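Local coordinates for tudor domain-containing protein 1 (Mus musculus, PDB 4B9W), which scaffolds methylated Piwi proteins through its extended Tudor domains, the third of which is this chain, and helps piRNAs repress transposons in the male germline, at residues W10-V22 with G30-L42. Numbering follows the deposited sequence.
Sequences WVEFTVDETVDVV and GEFYCHFLKDDAL
Phe36 is held on three sides by residues of 10-22. Phe13 turns its edge onto one face of Phe36, CZ over the ring centre, in a T-shaped pair with the two centroids 4.5 Å apart and planes at 60°. The opposite face receives Val21 CG1 in a CH-pi contact, 3.6 Å from the Phe36 centroid. Val19 CG1 abuts the edge in the ring plane, 3.3 Å from Phe36 CD2; chi1 of 53° places this methyl between backbone N and carbonyl carbon, from where it meets the ring, while CG2 lies toward Leu37 N. With an alanine at Phe36, Phe13 CZ and the methyls of Val19 and Val21 would probably border a gap, the Phe13 ring freer to turn.

Beside this cluster Lys38 runs out extended beyond CG, its CE meeting Val11 CG1 tip to tip. Lys38 NZ gives one hydrogen bond to Glu12 O at 2.6 Å, nearly in line with the carbonyl, and another to the syn lone pair of Glu17 OE2 at 3.1 Å, a salt bridge. Glu17 OE1 accepts Thr14 N, bracing the type II turn that Glu17 N to Thr14 O closes.

Strands 18-26 and 31-36 pair antiparallel, Val22 and His35 exchanging both hydrogen bonds and Leu37 N reaching Asp20 O at 2.8 Å. In the latter pair a water bridges Asp20 N and Leu37 O in place of a direct bond. Strand 160-168 continues the sheet beyond 18-26, and Met129 also touches Phe36.

In the staphylococcal-nuclease-like half of this extended Tudor domain, residues 10-17 thus close over the hairpin through an apolar cluster beside a lysine whose charge is probably balanced by Glu17.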
# COMPACT_ATOMS: atom_id res chain seq x y z
N TRP A 10 3.92 -19.31 -1.95
CA TRP A 10 4.84 -18.73 -0.99
C TRP A 10 5.51 -19.80 -0.21
O TRP A 10 5.12 -20.95 -0.29
CB TRP A 10 4.09 -17.83 -0.03
CG TRP A 10 3.51 -16.65 -0.75
CD1 TRP A 10 2.22 -16.51 -1.24
CD2 TRP A 10 4.20 -15.40 -1.12
NE1 TRP A 10 2.07 -15.30 -1.85
CE2 TRP A 10 3.21 -14.59 -1.82
CE3 TRP A 10 5.47 -14.90 -0.94
CZ2 TRP A 10 3.52 -13.32 -2.29
CZ3 TRP A 10 5.77 -13.65 -1.44
CH2 TRP A 10 4.81 -12.87 -2.09
N VAL A 11 6.53 -19.42 0.55
CA VAL A 11 7.15 -20.34 1.49
C VAL A 11 6.07 -20.67 2.51
O VAL A 11 5.26 -19.81 2.87
CB VAL A 11 8.39 -19.74 2.20
CG1 VAL A 11 8.98 -20.73 3.20
CG2 VAL A 11 9.43 -19.34 1.18
N GLU A 12 6.04 -21.92 2.94
CA GLU A 12 5.01 -22.41 3.84
C GLU A 12 5.60 -22.80 5.18
O GLU A 12 6.74 -23.30 5.24
CB GLU A 12 4.27 -23.60 3.19
CG GLU A 12 3.47 -23.23 1.95
CD GLU A 12 2.32 -22.30 2.26
OE1 GLU A 12 2.11 -22.03 3.46
OE2 GLU A 12 1.61 -21.84 1.32
N PHE A 13 4.81 -22.59 6.24
CA PHE A 13 5.21 -22.83 7.63
C PHE A 13 4.21 -23.64 8.45
O PHE A 13 3.02 -23.69 8.15
CB PHE A 13 5.40 -21.48 8.37
CG PHE A 13 6.35 -20.55 7.69
CD1 PHE A 13 7.72 -20.65 7.91
CD2 PHE A 13 5.88 -19.61 6.79
CE1 PHE A 13 8.61 -19.82 7.26
CE2 PHE A 13 6.77 -18.76 6.15
CZ PHE A 13 8.12 -18.87 6.37
N THR A 14 4.71 -24.21 9.55
CA THR A 14 3.84 -24.72 10.59
C THR A 14 3.87 -23.80 11.83
O THR A 14 4.87 -23.13 12.13
CB THR A 14 4.22 -26.15 10.98
OG1 THR A 14 5.53 -26.15 11.52
CG2 THR A 14 4.14 -27.11 9.76
N VAL A 15 2.75 -23.78 12.55
CA VAL A 15 2.62 -22.93 13.72
C VAL A 15 3.67 -23.38 14.73
O VAL A 15 3.90 -24.58 14.90
CB VAL A 15 1.19 -22.96 14.30
CG1 VAL A 15 1.09 -22.14 15.57
CG2 VAL A 15 0.19 -22.46 13.25
N ASP A 16 4.36 -22.41 15.33
CA ASP A 16 5.51 -22.61 16.23
C ASP A 16 6.78 -23.18 15.61
O ASP A 16 7.72 -23.50 16.34
CB ASP A 16 5.13 -23.42 17.46
CG ASP A 16 4.34 -22.62 18.45
OD1 ASP A 16 4.45 -21.37 18.43
OD2 ASP A 16 3.61 -23.24 19.25
N GLU A 17 6.84 -23.24 14.28
CA GLU A 17 8.09 -23.56 13.59
C GLU A 17 9.19 -22.56 13.97
O GLU A 17 8.96 -21.35 14.02
CB GLU A 17 7.88 -23.54 12.08
CG GLU A 17 9.10 -23.99 11.29
CD GLU A 17 8.84 -24.04 9.79
OE1 GLU A 17 7.65 -24.14 9.37
OE2 GLU A 17 9.83 -24.00 9.03
N THR A 18 10.38 -23.06 14.28
CA THR A 18 11.52 -22.18 14.51
C THR A 18 12.53 -22.32 13.38
O THR A 18 12.90 -23.42 12.98
CB THR A 18 12.19 -22.42 15.86
OG1 THR A 18 12.68 -23.77 15.90
CG2 THR A 18 11.22 -22.22 16.96
N VAL A 19 12.94 -21.18 12.84
CA VAL A 19 13.71 -21.14 11.62
C VAL A 19 14.55 -19.86 11.58
O VAL A 19 14.14 -18.81 12.04
CB VAL A 19 12.76 -21.25 10.41
CG1 VAL A 19 11.66 -20.20 10.51
CG2 VAL A 19 13.53 -21.16 9.09
N ASP A 20 15.76 -19.98 11.05
CA ASP A 20 16.64 -18.82 10.96
C ASP A 20 16.21 -17.94 9.80
O ASP A 20 15.77 -18.42 8.75
CB ASP A 20 18.10 -19.25 10.82
CG ASP A 20 18.68 -19.80 12.12
OD1 ASP A 20 18.24 -19.40 13.23
OD2 ASP A 20 19.57 -20.65 12.03
N VAL A 21 16.30 -16.64 10.03
CA VAL A 21 15.97 -15.63 9.06
C VAL A 21 17.08 -14.59 8.93
O VAL A 21 17.90 -14.40 9.83
CB VAL A 21 14.66 -14.89 9.44
CG1 VAL A 21 13.50 -15.88 9.55
CG2 VAL A 21 14.83 -14.09 10.72
N VAL A 22 17.10 -13.96 7.77
CA VAL A 22 17.81 -12.72 7.53
C VAL A 22 16.71 -11.80 7.00
O VAL A 22 15.89 -12.22 6.17
CB VAL A 22 18.96 -12.83 6.49
CG1 VAL A 22 20.21 -13.44 7.13
CG2 VAL A 22 18.53 -13.63 5.27
N GLY A 30 5.91 -3.67 12.15
CA GLY A 30 4.68 -4.32 11.72
C GLY A 30 4.72 -4.81 10.28
O GLY A 30 3.74 -5.40 9.78
N GLU A 31 5.85 -4.57 9.63
CA GLU A 31 5.99 -4.84 8.22
C GLU A 31 7.45 -4.94 7.80
O GLU A 31 8.10 -3.94 7.45
CB GLU A 31 5.30 -3.72 7.46
CG GLU A 31 5.29 -3.90 5.95
CD GLU A 31 4.68 -2.69 5.25
OE1 GLU A 31 4.64 -1.57 5.83
OE2 GLU A 31 4.27 -2.85 4.10
N PHE A 32 7.97 -6.15 7.80
CA PHE A 32 9.29 -6.39 7.31
C PHE A 32 9.32 -7.73 6.62
O PHE A 32 8.44 -8.56 6.82
CB PHE A 32 10.34 -6.30 8.42
CG PHE A 32 10.17 -7.32 9.52
CD1 PHE A 32 9.22 -7.14 10.51
CD2 PHE A 32 10.96 -8.48 9.55
CE1 PHE A 32 9.06 -8.08 11.52
CE2 PHE A 32 10.81 -9.41 10.56
CZ PHE A 32 9.86 -9.20 11.55
N TYR A 33 10.33 -7.92 5.78
CA TYR A 33 10.41 -9.08 4.94
C TYR A 33 11.65 -9.88 5.27
O TYR A 33 12.71 -9.31 5.50
CB TYR A 33 10.39 -8.64 3.48
CG TYR A 33 9.04 -8.14 3.08
CD1 TYR A 33 8.63 -6.85 3.40
CD2 TYR A 33 8.14 -8.96 2.43
CE1 TYR A 33 7.37 -6.40 3.07
CE2 TYR A 33 6.87 -8.51 2.09
CZ TYR A 33 6.50 -7.24 2.41
OH TYR A 33 5.26 -6.80 2.07
N CYS A 34 11.49 -11.21 5.31
CA CYS A 34 12.60 -12.09 5.66
C CYS A 34 12.79 -13.17 4.61
O CYS A 34 11.83 -13.64 4.01
CB CYS A 34 12.34 -12.79 7.00
SG CYS A 34 12.37 -11.74 8.47
N HIS A 35 14.05 -13.53 4.40
CA HIS A 35 14.38 -14.82 3.84
C HIS A 35 14.47 -15.81 4.97
O HIS A 35 15.22 -15.60 5.94
CB HIS A 35 15.71 -14.76 3.12
CG HIS A 35 15.69 -13.91 1.88
ND1 HIS A 35 16.76 -13.19 1.49
CD2 HIS A 35 14.69 -13.68 0.96
CE1 HIS A 35 16.46 -12.54 0.35
NE2 HIS A 35 15.18 -12.83 0.03
N PHE A 36 13.69 -16.89 4.86
CA PHE A 36 13.72 -18.00 5.80
C PHE A 36 14.74 -19.05 5.31
O PHE A 36 14.65 -19.56 4.18
CB PHE A 36 12.31 -18.56 6.01
CG PHE A 36 11.43 -17.63 6.81
CD1 PHE A 36 10.95 -16.46 6.28
CD2 PHE A 36 11.11 -17.93 8.13
CE1 PHE A 36 10.14 -15.61 7.01
CE2 PHE A 36 10.30 -17.09 8.88
CZ PHE A 36 9.82 -15.93 8.33
N LEU A 37 15.74 -19.32 6.14
CA LEU A 37 16.88 -20.13 5.71
C LEU A 37 16.59 -21.59 5.98
O LEU A 37 17.10 -22.19 6.94
CB LEU A 37 18.18 -19.68 6.40
CG LEU A 37 18.53 -18.19 6.40
CD1 LEU A 37 19.80 -17.94 7.21
CD2 LEU A 37 18.66 -17.62 5.00
N LYS A 38 15.73 -22.15 5.14
CA LYS A 38 15.43 -23.57 5.16
C LYS A 38 15.35 -24.09 3.73
O LYS A 38 15.34 -23.31 2.77
CB LYS A 38 14.13 -23.86 5.93
CG LYS A 38 12.87 -23.15 5.44
CD LYS A 38 11.64 -23.71 6.17
CE LYS A 38 10.34 -23.27 5.50
NZ LYS A 38 9.15 -24.01 6.00
N ASP A 39 15.35 -25.41 3.59
CA ASP A 39 15.20 -26.05 2.28
C ASP A 39 16.16 -25.52 1.21
O ASP A 39 15.79 -25.48 0.03
CB ASP A 39 13.75 -25.90 1.81
CG ASP A 39 12.74 -26.48 2.79
OD1 ASP A 39 13.05 -27.54 3.37
OD2 ASP A 39 11.66 -25.87 3.00
N ASP A 40 17.37 -25.10 1.59
CA ASP A 40 18.35 -24.58 0.63
C ASP A 40 17.86 -23.32 -0.14
O ASP A 40 18.25 -23.07 -1.28
CB ASP A 40 18.77 -25.67 -0.38
CG ASP A 40 19.42 -26.88 0.29
OD1 ASP A 40 20.22 -26.68 1.23
OD2 ASP A 40 19.16 -28.03 -0.15
N ALA A 41 17.03 -22.52 0.53
CA ALA A 41 16.40 -21.33 -0.07
C ALA A 41 17.38 -20.38 -0.73
O ALA A 41 17.23 -20.09 -1.91
CB ALA A 41 15.58 -20.58 0.99
N LEU A 42 18.34 -19.86 0.04
CA LEU A 42 19.24 -18.85 -0.46
C LEU A 42 19.96 -19.35 -1.71
O LEU A 42 20.13 -18.60 -2.67
CB LEU A 42 20.25 -18.39 0.61
CG LEU A 42 19.72 -17.43 1.70
CD1 LEU A 42 20.87 -16.73 2.43
CD2 LEU A 42 18.74 -16.40 1.13
O HOH W 1 16.45 -22.19 9.51